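Local coordinates for protein L-amino acid deaminase (PDB 5HXW) that probably uses a bound FAD cofactor to oxidatively deaminate L-amino acids, acting as a membrane-bound flavoprotein oxidoreductase, at residues R78-A83 against A294-V299; L316-L321 against P398-I403; L334-M339 against E353-M358. All blocks are in the same frame, centred on the assembly; numbering follows the deposited sequence.

Contact 1 (R78-A83 against A294-V299). With FAD (flavin-adenine dinucleotide), chain G.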
loop_
_atom_site.group_PDB
_atom_site.type_symbol
_atom_site.label_atom_id
_atom_site.label_comp_id
_atom_site.label_asym_id
_atom_site.label_seq_id
_atom_site.Cartn_x
_atom_site.Cartn_y
_atom_site.Cartn_z
ATOM N N ARG A 78 6.060 5.923 1.551
ATOM C CA ARG A 78 7.176 5.092 2.007
ATOM C C ARG A 78 7.264 3.752 1.257
ATOM O O ARG A 78 7.932 2.810 1.702
ATOM C CB ARG A 78 7.122 4.906 3.537
ATOM C CG ARG A 78 7.350 6.200 4.309
ATOM C CD ARG A 78 7.029 6.075 5.785
ATOM N NE ARG A 78 8.245 5.990 6.595
ATOM C CZ ARG A 78 8.884 7.032 7.120
ATOM N NH1 ARG A 78 8.438 8.270 6.938
ATOM N NH2 ARG A 78 9.981 6.832 7.835
ATOM N N PHE A 79 6.612 3.703 0.095
ATOM C CA PHE A 79 6.535 2.497 -0.727
ATOM C C PHE A 79 7.660 2.370 -1.763
ATOM O O PHE A 79 8.336 3.353 -2.084
ATOM C CB PHE A 79 5.153 2.383 -1.398
ATOM C CG PHE A 79 4.800 3.541 -2.294
ATOM C CD1 PHE A 79 5.248 3.585 -3.617
ATOM C CD2 PHE A 79 3.998 4.580 -1.828
ATOM C CE1 PHE A 79 4.922 4.647 -4.448
ATOM C CE2 PHE A 79 3.665 5.646 -2.660
ATOM C CZ PHE A 79 4.120 5.675 -3.972
ATOM N N TYR A 80 7.838 1.151 -2.277
ATOM C CA TYR A 80 8.842 0.834 -3.292
ATOM C C TYR A 80 8.520 1.497 -4.636
ATOM O O TYR A 80 9.367 2.200 -5.198
ATOM C CB TYR A 80 8.993 -0.690 -3.430
ATOM C CG TYR A 80 9.942 -1.155 -4.520
ATOM C CD1 TYR A 80 11.287 -0.753 -4.533
ATOM C CD2 TYR A 80 9.501 -2.014 -5.528
ATOM C CE1 TYR A 80 12.154 -1.184 -5.532
ATOM C CE2 TYR A 80 10.360 -2.453 -6.526
ATOM C CZ TYR A 80 11.682 -2.035 -6.523
ATOM O OH TYR A 80 12.528 -2.470 -7.506
ATOM N N GLY A 81 7.305 1.267 -5.140
ATOM C CA GLY A 81 6.777 2.030 -6.270
ATOM C C GLY A 81 6.341 1.303 -7.525
ATOM O O GLY A 81 6.190 1.934 -8.572
ATOM N N GLN A 82 6.130 -0.006 -7.432
ATOM C CA GLN A 82 5.732 -0.798 -8.600
ATOM C C GLN A 82 4.253 -1.186 -8.604
ATOM O O GLN A 82 3.714 -1.638 -7.588
ATOM C CB GLN A 82 6.640 -2.025 -8.782
ATOM C CG GLN A 82 6.655 -3.033 -7.637
ATOM C CD GLN A 82 7.531 -4.240 -7.918
ATOM O OE1 GLN A 82 7.727 -4.630 -9.068
ATOM N NE2 GLN A 82 8.054 -4.845 -6.864
ATOM N N ALA A 83 3.610 -0.984 -9.753
ATOM C CA ALA A 83 2.231 -1.417 -9.976
ATOM C C ALA A 83 2.241 -2.644 -10.870
ATOM O O ALA A 83 2.311 -2.535 -12.099
ATOM C CB ALA A 83 1.390 -0.298 -10.579
ATOM N N ALA A 294 14.999 3.731 -7.256
ATOM C CA ALA A 294 14.545 3.141 -5.999
ATOM C C ALA A 294 15.036 1.702 -5.922
ATOM O O ALA A 294 14.894 0.942 -6.883
ATOM C CB ALA A 294 13.027 3.196 -5.911
ATOM N N THR A 295 15.629 1.342 -4.787
ATOM C CA THR A 295 16.130 -0.019 -4.551
ATOM C C THR A 295 15.901 -0.470 -3.099
ATOM O O THR A 295 15.892 0.357 -2.181
ATOM C CB THR A 295 17.612 -0.192 -5.004
ATOM O OG1 THR A 295 18.079 -1.509 -4.684
ATOM C CG2 THR A 295 18.540 0.849 -4.375
ATOM N N SER A 296 15.694 -1.778 -2.912
ATOM C CA SER A 296 15.445 -2.372 -1.588
ATOM C C SER A 296 15.855 -3.847 -1.502
ATOM O O SER A 296 15.925 -4.523 -2.537
ATOM C CB SER A 296 13.968 -2.238 -1.204
ATOM O OG SER A 296 13.136 -3.036 -2.030
ATOM N N PRO A 297 16.123 -4.351 -0.269
ATOM C CA PRO A 297 16.278 -5.799 -0.058
ATOM C C PRO A 297 14.929 -6.518 -0.123
ATOM O O PRO A 297 13.879 -5.871 -0.025
ATOM C CB PRO A 297 16.849 -5.896 1.363
ATOM C CG PRO A 297 17.323 -4.524 1.708
ATOM C CD PRO A 297 16.406 -3.602 0.971
ATOM N N ARG A 298 14.963 -7.838 -0.291
ATOM C CA ARG A 298 13.739 -8.646 -0.302
ATOM C C ARG A 298 13.163 -8.864 1.105
ATOM O O ARG A 298 11.963 -9.106 1.247
ATOM C CB ARG A 298 13.956 -9.990 -1.027
ATOM C CG ARG A 298 14.683 -11.064 -0.231
ATOM C CD ARG A 298 14.804 -12.368 -1.005
ATOM N NE ARG A 298 16.098 -12.492 -1.681
ATOM C CZ ARG A 298 17.228 -12.913 -1.105
ATOM N NH1 ARG A 298 18.344 -12.990 -1.822
ATOM N NH2 ARG A 298 17.256 -13.256 0.180
ATOM N N VAL A 299 14.026 -8.742 2.118
ATOM C CA VAL A 299 13.739 -9.134 3.506
ATOM C C VAL A 299 12.650 -8.284 4.178
ATOM O O VAL A 299 12.786 -7.063 4.309
ATOM C CB VAL A 299 15.040 -9.167 4.357
ATOM C CG1 VAL A 299 14.748 -9.481 5.818
ATOM C CG2 VAL A 299 16.026 -10.185 3.794
HETATM P PA FAD G . -1.505 4.631 4.857
HETATM O O1A FAD G . -0.548 4.361 5.990
HETATM O O2A FAD G . -0.960 5.176 3.572
HETATM O O5B FAD G . -2.648 5.627 5.378
HETATM C C5B FAD G . -3.239 5.464 6.659
HETATM C C4B FAD G . -3.346 6.834 7.298
HETATM O O4B FAD G . -4.351 6.821 8.308
HETATM C C3B FAD G . -2.046 7.241 7.972
HETATM O O3B FAD G . -1.624 8.468 7.369
HETATM C C2B FAD G . -2.409 7.421 9.438
HETATM O O2B FAD G . -1.755 8.543 10.032
HETATM C C1B FAD G . -3.910 7.632 9.394
HETATM N N9A FAD G . -4.630 7.233 10.625
HETATM C C8A FAD G . -4.557 6.038 11.248
HETATM N N7A FAD G . -5.359 6.004 12.337
HETATM C C5A FAD G . -5.963 7.201 12.422
HETATM C C6A FAD G . -6.939 7.839 13.337
HETATM N N6A FAD G . -7.421 7.149 14.393
HETATM N N1A FAD G . -7.329 9.114 13.075
HETATM C C2A FAD G . -6.853 9.800 12.014
HETATM N N3A FAD G . -5.961 9.283 11.141
HETATM C C4A FAD G . -5.490 8.011 11.287
HETATM N N1 FAD G . 2.303 -0.918 -2.814
HETATM C C2 FAD G . 2.388 -1.077 -4.157
HETATM O O2 FAD G . 1.327 -1.072 -4.815
HETATM N N3 FAD G . 3.568 -1.245 -4.789
HETATM C C4 FAD G . 4.745 -1.262 -4.130
HETATM O O4 FAD G . 5.823 -1.416 -4.752
HETATM C C4X FAD G . 4.734 -1.088 -2.648
HETATM N N5 FAD G . 5.863 -1.090 -1.898
HETATM C C5X FAD G . 5.823 -0.941 -0.545
HETATM C C6 FAD G . 7.003 -0.945 0.208
HETATM C C7 FAD G . 6.967 -0.775 1.594
HETATM C C7M FAD G . 8.261 -0.786 2.372
HETATM C C8 FAD G . 5.648 -0.589 2.276
HETATM C C8M FAD G . 5.507 -0.396 3.760
HETATM C C9 FAD G . 4.482 -0.586 1.528
HETATM C C9A FAD G . 4.509 -0.754 0.147
HETATM N N10 FAD G . 3.312 -0.734 -0.616
HETATM C C10 FAD G . 3.399 -0.912 -2.016
HETATM C "C1'" FAD G . 2.007 -0.594 0.043
HETATM C "C2'" FAD G . 1.351 0.765 0.102
HETATM O "O2'" FAD G . 2.260 1.714 0.664
HETATM C "C3'" FAD G . 0.149 0.628 1.034
HETATM O "O3'" FAD G . -0.558 -0.615 0.822
HETATM C "C4'" FAD G . -0.811 1.809 0.916
HETATM O "O4'" FAD G . -0.137 3.054 1.181
HETATM C "C5'" FAD G . -1.946 1.622 1.909
HETATM O "O5'" FAD G . -2.632 2.856 2.034
HETATM P P FAD G . -3.448 3.203 3.363
HETATM O O1P FAD G . -4.095 4.535 3.109
HETATM O O2P FAD G . -4.316 2.025 3.711
HETATM O O3P FAD G . -2.329 3.293 4.521
#
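The Tyr80 ring has Thr295 CA, flavin O4 and Gln82 CD around its edge, near the ring plane, while Ser296 OG and Ala294 O approach it obliquely. This is the flavin site of a DAO-type FAD-dependent oxidoreductase: 78-83 wraps the isoalloxazine, and 294-299 continues from a strand of the large mixed sheet behind it. Tyr80 CE1 lies 3.7 Å from Ala294 O, and CD1 of the same ring is 3.9 Å from Ser296 OG. With CG anti to the backbone N (chi1 176°), the ring is carried away from the flavin and onto the strand; its CB stays back at the flavin rim, beside N5 and O4. Ala294 also points its methyl at this loop, CB reaching Tyr80 O at 3.9 Å. That carbonyl has a bond of its own to Arg286 NH2, and Gln263 and Phe284 from the two neighbouring strands also pack on Tyr80.

One residue earlier, Phe79 CB sits over a face of the isoalloxazine, 3.5 Å from FAD C5X and above the central ring. From that same side two consecutive amides converge on flavin O4, Gly81 N at 3.1 Å and Gln82 N at 3.0 Å. The Gly81 amide comes steeply from above the flavin plane. A backbone phi of 122° at Gly81, which a residue with a CB could hardly adopt, lets the chain turn so that both amides meet one oxygen. Such a double donor would probably draw electron density toward O4 and polarise the ring system. Gln82 OE1 is bonded to Asn276 ND2. At the flavin edge the exchange runs the other way: FAD N3 donates to Gln82 O at 2.8 Å, almost straight at 175°.

Contact 2 (L316-L321 against P398-I403). With 16A (cetyl-trimethyl-ammonium), chain J.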
loop_
_atom_site.group_PDB
_atom_site.type_symbol
_atom_site.label_atom_id
_atom_site.label_comp_id
_atom_site.label_asym_id
_atom_site.label_seq_id
_atom_site.Cartn_x
_atom_site.Cartn_y
_atom_site.Cartn_z
ATOM N N LEU A 316 1.817 -18.967 10.120
ATOM C CA LEU A 316 2.862 -19.991 9.973
ATOM C C LEU A 316 3.051 -20.586 8.559
ATOM O O LEU A 316 4.196 -20.869 8.183
ATOM C CB LEU A 316 2.714 -21.103 11.026
ATOM C CG LEU A 316 3.077 -20.790 12.485
ATOM C CD1 LEU A 316 2.513 -21.858 13.412
ATOM C CD2 LEU A 316 4.581 -20.649 12.686
ATOM N N PRO A 317 1.949 -20.777 7.774
ATOM C CA PRO A 317 2.110 -21.214 6.371
ATOM C C PRO A 317 2.835 -20.230 5.439
ATOM O O PRO A 317 3.185 -20.605 4.314
ATOM C CB PRO A 317 0.663 -21.405 5.896
ATOM C CG PRO A 317 -0.093 -21.714 7.134
ATOM C CD PRO A 317 0.524 -20.819 8.166
ATOM N N LEU A 318 3.038 -18.992 5.890
ATOM C CA LEU A 318 3.857 -18.023 5.158
ATOM C C LEU A 318 5.347 -18.258 5.413
ATOM O O LEU A 318 6.164 -18.068 4.512
ATOM C CB LEU A 318 3.453 -16.578 5.482
ATOM C CG LEU A 318 2.049 -16.084 5.096
ATOM C CD1 LEU A 318 1.768 -14.754 5.774
ATOM C CD2 LEU A 318 1.844 -15.959 3.591
ATOM N N LEU A 319 5.692 -18.694 6.626
ATOM C CA LEU A 319 7.069 -19.089 6.955
ATOM C C LEU A 319 7.484 -20.426 6.312
ATOM O O LEU A 319 8.645 -20.844 6.431
ATOM C CB LEU A 319 7.287 -19.136 8.477
ATOM C CG LEU A 319 7.028 -17.931 9.396
ATOM C CD1 LEU A 319 7.555 -18.241 10.790
ATOM C CD2 LEU A 319 7.640 -16.633 8.883
ATOM N N ALA A 320 6.533 -21.078 5.634
ATOM C CA ALA A 320 6.756 -22.357 4.946
ATOM C C ALA A 320 7.633 -22.225 3.698
ATOM O O ALA A 320 8.582 -23.003 3.531
ATOM C CB ALA A 320 5.429 -23.027 4.607
ATOM N N LEU A 321 7.311 -21.257 2.833
ATOM C CA LEU A 321 8.095 -20.986 1.626
ATOM C C LEU A 321 9.527 -20.566 2.004
ATOM O O LEU A 321 9.704 -19.660 2.820
ATOM C CB LEU A 321 7.414 -19.925 0.756
ATOM N N PRO A 398 -3.598 -12.754 7.633
ATOM C CA PRO A 398 -3.040 -14.121 7.497
ATOM C C PRO A 398 -2.855 -14.672 6.071
ATOM O O PRO A 398 -1.871 -15.374 5.820
ATOM C CB PRO A 398 -4.046 -14.986 8.263
ATOM C CG PRO A 398 -4.563 -14.080 9.319
ATOM C CD PRO A 398 -4.618 -12.708 8.706
ATOM N N ASP A 399 -3.782 -14.364 5.161
ATOM C CA ASP A 399 -3.714 -14.867 3.780
ATOM C C ASP A 399 -3.081 -13.881 2.790
ATOM O O ASP A 399 -3.098 -14.114 1.576
ATOM C CB ASP A 399 -5.095 -15.354 3.288
ATOM C CG ASP A 399 -6.170 -14.264 3.309
ATOM O OD1 ASP A 399 -5.864 -13.061 3.471
ATOM O OD2 ASP A 399 -7.353 -14.630 3.152
ATOM N N GLU A 400 -2.535 -12.785 3.329
ATOM C CA GLU A 400 -1.810 -11.743 2.576
ATOM C C GLU A 400 -2.696 -10.909 1.621
ATOM O O GLU A 400 -2.189 -10.151 0.789
ATOM C CB GLU A 400 -0.592 -12.348 1.850
ATOM C CG GLU A 400 0.652 -11.470 1.837
ATOM C CD GLU A 400 1.814 -12.096 1.080
ATOM O OE1 GLU A 400 2.006 -13.333 1.167
ATOM O OE2 GLU A 400 2.544 -11.341 0.402
ATOM N N ASN A 401 -4.013 -11.042 1.770
ATOM C CA ASN A 401 -4.990 -10.332 0.944
ATOM C C ASN A 401 -5.657 -9.168 1.690
ATOM O O ASN A 401 -5.740 -9.207 2.921
ATOM C CB ASN A 401 -6.041 -11.317 0.415
ATOM C CG ASN A 401 -5.477 -12.282 -0.616
ATOM O OD1 ASN A 401 -4.386 -12.081 -1.154
ATOM N ND2 ASN A 401 -6.227 -13.340 -0.896
ATOM N N PRO A 402 -6.129 -8.130 0.954
ATOM C CA PRO A 402 -6.717 -6.945 1.603
ATOM C C PRO A 402 -7.991 -7.214 2.409
ATOM O O PRO A 402 -8.671 -8.227 2.191
ATOM C CB PRO A 402 -7.039 -6.016 0.422
ATOM C CG PRO A 402 -6.152 -6.471 -0.681
ATOM C CD PRO A 402 -6.070 -7.957 -0.512
ATOM N N ILE A 403 -8.285 -6.312 3.344
ATOM C CA ILE A 403 -9.582 -6.280 4.011
ATOM C C ILE A 403 -10.361 -5.076 3.463
ATOM O O ILE A 403 -10.100 -3.922 3.823
ATOM C CB ILE A 403 -9.468 -6.298 5.564
ATOM C CG1 ILE A 403 -8.772 -7.589 6.034
ATOM C CG2 ILE A 403 -10.850 -6.167 6.214
ATOM C CD1 ILE A 403 -8.248 -7.567 7.459
HETATM C C1 16A J . 4.861 -16.998 14.636
HETATM C C2 16A J . 4.546 -15.554 14.312
HETATM C C3 16A J . 4.430 -15.348 12.806
HETATM C C4 16A J . 4.296 -13.868 12.470
HETATM C C5 16A J . 4.727 -13.588 11.037
HETATM C C6 16A J . 3.926 -12.433 10.452
HETATM C C7 16A J . 4.172 -12.295 8.955
HETATM C C8 16A J . 4.054 -10.840 8.523
HETATM C C9 16A J . 3.473 -10.745 7.119
HETATM C C10 16A J . 4.497 -10.184 6.136
HETATM C C11 16A J . 4.402 -10.871 4.780
HETATM C C12 16A J . 3.722 -9.969 3.755
HETATM C C13 16A J . 4.644 -9.658 2.583
HETATM C C14 16A J . 4.097 -8.495 1.761
HETATM C C15 16A J . 5.215 -7.546 1.337
HETATM C C16 16A J . 4.903 -6.917 -0.030
HETATM N N1 16A J . 5.437 -5.554 -0.286
HETATM C C17 16A J . 5.130 -5.213 -1.680
HETATM C C18 16A J . 4.797 -4.529 0.550
HETATM C C19 16A J . 6.900 -5.475 -0.131
#
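Asp399 OD1, one residue on from the Pro398 carbonyl against which Leu318 rests, is held twice. Asn401 N donates to it at 3.2 Å with an angle of 155°, closing an Asx turn, and Arg453 NH2, close to the C-terminus, forms a salt bridge to the same oxygen. The amide arrives from above the carboxylate plane rather than within it. Arg453 also bonds Pro402 O through NH1, so the tail of the chain braces the loop that joins strand 386-396 to strand 403-406.

Across from this turn, the loop ahead of strand 326-329 contributes essentially one side chain. Leu318 has CG anti to its own carbonyl carbon (chi1 -64°), which extends the branched end toward the other loop and splits its two methyls between two partners. CD1 touches Pro398 O at 3.7 Å, and CD2 lies 3.6 Å from Glu400 OE1. These are van der Waals contacts of methyls with oxygens. Pro398 itself packs on Tyr315 and Phe454.

Glu400, in the middle of the Asx turn with a positive phi of 68°, stretches out beyond CG and lies obliquely against Leu318. It also lies against a bound cetyl-trimethyl-ammonium: Glu400 CG is 3.9 Å from C12 of the detergent. Leu316 CD2 meets the other end of the tail, 4.1 Å from its terminal carbon C1. The tail thus runs past both loops, with Leu316 near its C1 end and Glu400 near C12 to C14. Glu400 OE2 is 3.5 Å from detergent C13, with three more carbons between C13 and the cationic N1.

Contact 3 (L334-M339 against E353-M358). With 16A (cetyl-trimethyl-ammonium), chain H; 16A (cetyl-trimethyl-ammonium), chain I.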
loop_
_atom_site.group_PDB
_atom_site.type_symbol
_atom_site.label_atom_id
_atom_site.label_comp_id
_atom_site.label_asym_id
_atom_site.label_seq_id
_atom_site.Cartn_x
_atom_site.Cartn_y
_atom_site.Cartn_z
ATOM N N LEU A 334 7.221 -4.862 20.856
ATOM C CA LEU A 334 6.584 -5.691 21.877
ATOM C C LEU A 334 6.172 -4.863 23.096
ATOM O O LEU A 334 5.025 -4.942 23.546
ATOM C CB LEU A 334 7.482 -6.870 22.295
ATOM C CG LEU A 334 6.876 -7.904 23.257
ATOM C CD1 LEU A 334 5.806 -8.754 22.585
ATOM C CD2 LEU A 334 7.957 -8.788 23.845
ATOM N N ILE A 335 7.115 -4.066 23.601
ATOM C CA ILE A 335 6.889 -3.192 24.749
ATOM C C ILE A 335 5.813 -2.138 24.441
ATOM O O ILE A 335 4.920 -1.916 25.260
ATOM C CB ILE A 335 8.214 -2.557 25.253
ATOM C CG1 ILE A 335 9.264 -3.635 25.617
ATOM C CG2 ILE A 335 7.966 -1.605 26.417
ATOM C CD1 ILE A 335 8.915 -4.569 26.768
ATOM N N ASN A 336 5.893 -1.522 23.257
ATOM C CA ASN A 336 4.863 -0.590 22.778
ATOM C C ASN A 336 3.482 -1.242 22.670
ATOM O O ASN A 336 2.473 -0.623 23.028
ATOM C CB ASN A 336 5.249 0.030 21.426
ATOM C CG ASN A 336 6.481 0.927 21.501
ATOM O OD1 ASN A 336 6.866 1.414 22.563
ATOM N ND2 ASN A 336 7.103 1.152 20.350
ATOM N N SER A 337 3.458 -2.487 22.187
ATOM C CA SER A 337 2.235 -3.277 22.031
ATOM C C SER A 337 1.515 -3.506 23.355
ATOM O O SER A 337 0.293 -3.346 23.429
ATOM C CB SER A 337 2.548 -4.621 21.374
ATOM O OG SER A 337 1.370 -5.244 20.909
ATOM N N PHE A 338 2.273 -3.864 24.392
ATOM C CA PHE A 338 1.710 -4.102 25.722
ATOM C C PHE A 338 1.224 -2.829 26.413
ATOM O O PHE A 338 0.338 -2.888 27.270
ATOM C CB PHE A 338 2.687 -4.872 26.622
ATOM C CG PHE A 338 2.677 -6.361 26.398
ATOM C CD1 PHE A 338 1.538 -7.123 26.683
ATOM C CD2 PHE A 338 3.810 -7.011 25.913
ATOM C CE1 PHE A 338 1.529 -8.498 26.476
ATOM C CE2 PHE A 338 3.807 -8.387 25.708
ATOM C CZ PHE A 338 2.666 -9.131 25.990
ATOM N N MET A 339 1.794 -1.685 26.037
ATOM C CA MET A 339 1.392 -0.410 26.636
ATOM C C MET A 339 0.458 0.452 25.763
ATOM O O MET A 339 0.113 1.577 26.129
ATOM C CB MET A 339 2.605 0.356 27.186
ATOM C CG MET A 339 3.495 1.063 26.179
ATOM S SD MET A 339 5.074 1.547 26.916
ATOM C CE MET A 339 4.600 2.143 28.540
ATOM N N GLU A 353 -2.883 9.458 19.364
ATOM C CA GLU A 353 -2.251 10.702 19.803
ATOM C C GLU A 353 -0.957 10.395 20.563
ATOM O O GLU A 353 0.045 11.103 20.411
ATOM C CB GLU A 353 -3.205 11.513 20.687
ATOM C CG GLU A 353 -4.512 11.918 20.018
ATOM C CD GLU A 353 -5.624 12.181 21.019
ATOM O OE1 GLU A 353 -6.555 11.351 21.092
ATOM O OE2 GLU A 353 -5.565 13.205 21.736
ATOM N N GLN A 354 -1.000 9.330 21.367
ATOM C CA GLN A 354 0.116 8.877 22.207
ATOM C C GLN A 354 1.304 8.361 21.383
ATOM O O GLN A 354 2.464 8.559 21.756
ATOM C CB GLN A 354 -0.379 7.781 23.155
ATOM C CG GLN A 354 0.398 7.645 24.456
ATOM C CD GLN A 354 -0.318 6.764 25.465
ATOM O OE1 GLN A 354 -0.492 5.562 25.248
ATOM N NE2 GLN A 354 -0.736 7.359 26.578
ATOM N N PHE A 355 0.990 7.694 20.274
ATOM C CA PHE A 355 1.982 7.149 19.359
ATOM C C PHE A 355 1.776 7.753 17.964
ATOM O O PHE A 355 1.901 7.049 16.957
ATOM C CB PHE A 355 1.872 5.614 19.306
ATOM C CG PHE A 355 2.211 4.919 20.601
ATOM C CD1 PHE A 355 3.528 4.544 20.887
ATOM C CD2 PHE A 355 1.211 4.614 21.532
ATOM C CE1 PHE A 355 3.840 3.897 22.080
ATOM C CE2 PHE A 355 1.522 3.968 22.724
ATOM C CZ PHE A 355 2.836 3.608 22.995
ATOM N N ARG A 356 1.480 9.056 17.919
ATOM C CA ARG A 356 1.097 9.760 16.681
ATOM C C ARG A 356 2.059 9.543 15.507
ATOM O O ARG A 356 1.636 9.145 14.421
ATOM C CB ARG A 356 0.881 11.261 16.943
ATOM C CG ARG A 356 0.460 12.059 15.715
ATOM C CD ARG A 356 0.381 13.549 15.999
ATOM N NE ARG A 356 -0.936 13.941 16.502
ATOM C CZ ARG A 356 -1.238 14.132 17.784
ATOM N NH1 ARG A 356 -0.322 13.977 18.737
ATOM N NH2 ARG A 356 -2.467 14.484 18.118
ATOM N N ASN A 357 3.342 9.792 15.745
ATOM C CA ASN A 357 4.365 9.696 14.710
ATOM C C ASN A 357 5.265 8.489 14.932
ATOM O O ASN A 357 5.866 8.340 16.000
ATOM C CB ASN A 357 5.176 10.998 14.636
ATOM C CG ASN A 357 4.294 12.230 14.496
ATOM O OD1 ASN A 357 3.406 12.283 13.648
ATOM N ND2 ASN A 357 4.536 13.227 15.333
ATOM N N MET A 358 5.325 7.620 13.923
ATOM C CA MET A 358 6.175 6.427 13.953
ATOM C C MET A 358 7.636 6.855 13.882
ATOM O O MET A 358 7.979 7.792 13.151
ATOM C CB MET A 358 5.841 5.470 12.805
ATOM C CG MET A 358 4.376 5.052 12.725
ATOM S SD MET A 358 4.021 3.720 11.557
ATOM C CE MET A 358 4.527 4.437 9.992
HETATM C C1 16A H . 12.698 -9.755 34.677
HETATM C C2 16A H . 12.010 -9.349 33.391
HETATM C C3 16A H . 11.007 -8.229 33.643
HETATM C C4 16A H . 10.552 -7.587 32.338
HETATM C C5 16A H . 9.245 -6.828 32.543
HETATM C C6 16A H . 9.203 -5.556 31.704
HETATM C C7 16A H . 7.824 -5.370 31.084
HETATM C C8 16A H . 7.475 -3.895 30.933
HETATM C C9 16A H . 6.526 -3.694 29.756
HETATM C C10 16A H . 5.495 -2.614 30.054
HETATM C C11 16A H . 4.134 -3.212 30.388
HETATM C C12 16A H . 3.015 -2.361 29.803
HETATM C C13 16A H . 2.330 -1.526 30.878
HETATM C C14 16A H . 0.877 -1.952 31.024
HETATM C C15 16A H . -0.076 -0.762 30.946
HETATM C C16 16A H . -0.944 -0.837 29.681
HETATM N N1 16A H . -2.384 -1.191 29.840
HETATM C C17 16A H . -2.603 -2.532 30.421
HETATM C C18 16A H . -3.116 -0.190 30.645
HETATM C C19 16A H . -2.981 -1.203 28.500
HETATM C C1 16A I . 10.324 -17.282 26.670
HETATM C C2 16A I . 8.933 -16.976 27.184
HETATM C C3 16A I . 8.932 -15.768 28.112
HETATM C C4 16A I . 7.503 -15.366 28.452
HETATM C C5 16A I . 7.374 -13.857 28.615
HETATM C C6 16A I . 6.470 -13.244 27.535
HETATM C C7 16A I . 6.058 -11.809 27.883
HETATM C C8 16A I . 7.103 -10.772 27.460
HETATM C C9 16A I . 7.819 -10.180 28.681
HETATM C C10 16A I . 8.602 -8.918 28.326
HETATM C C11 16A I . 10.013 -9.237 27.827
HETATM C C12 16A I . 10.770 -7.961 27.480
HETATM C C13 16A I . 11.206 -7.941 26.018
HETATM C C14 16A I . 11.868 -6.605 25.694
HETATM C C15 16A I . 12.224 -6.486 24.215
HETATM C C16 16A I . 12.500 -5.023 23.824
HETATM N N1 16A I . 13.873 -4.680 23.359
HETATM C C17 16A I . 14.786 -4.620 24.500
HETATM C C18 16A I . 14.418 -5.633 22.376
HETATM C C19 16A I . 13.894 -3.339 22.755
#
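From Leu334 to Met339 the helix sends two side chains, Asn336 and Met339, against Phe355, and gives much of the rest to detergent. Leu334 CD2 lies 4.0 Å from C13 of one cetyl-trimethyl-ammonium. Next, Ile335 sits between two of them, its CD1 3.7 Å from C14 of that first molecule and 3.9 Å from C9 of the second. Asn336 meets the other segment through its amide: OD1 approaches Phe355 CE1 at 3.9 Å, obliquely, with amide and ring planes 56° apart. Its ND2 has a weak hydrogen bond to Gln333 OE1, back along the helix.

Both segments are on the protein surface: helix 332-339, then, after a loop, the short helix 351-354. Phe355 is the first residue to leave helical angles after the latter, and its ring also packs on Trp242. Ser337 faces the other way, its carbonyl accepting from Lys306 NZ. Phe338 places CB 4.1 Å from C12 of the second detergent. This apolar face is consistent with a protein that meets a membrane, although Ile335, Asn336, Phe338 and Met339 also touch a crystal neighbour.

Met339 has CG between its backbone N and carbonyl carbon (chi1 76°), which brings CG to the edge of the Phe355 ring, 4.1 Å from CZ, the two side chains crossing at about a right angle.

In the fold
Contact 1 lies directly on the flavin, and the detergent of contact 2 links contacts 1 and 2: its tail passes the two loops of contact 2, while its ammonium head occupies the isoalloxazine face opposite Phe79, with detergent C18 3.8 Å from FAD C9A. The centres of contacts 1 and 2 are 19 Å apart. Contact 3 is more peripheral, its centre 25 Å from each of the others, and its two detergents are separate molecules. Even so, its nearest atoms come within about 5 Å of those of contact 1, without touching. Arg356 O of its second segment accepts a hydrogen bond from Lys68, an FAD-binding residue, and the side chain of Phe355 is about 10 Å from the FAD.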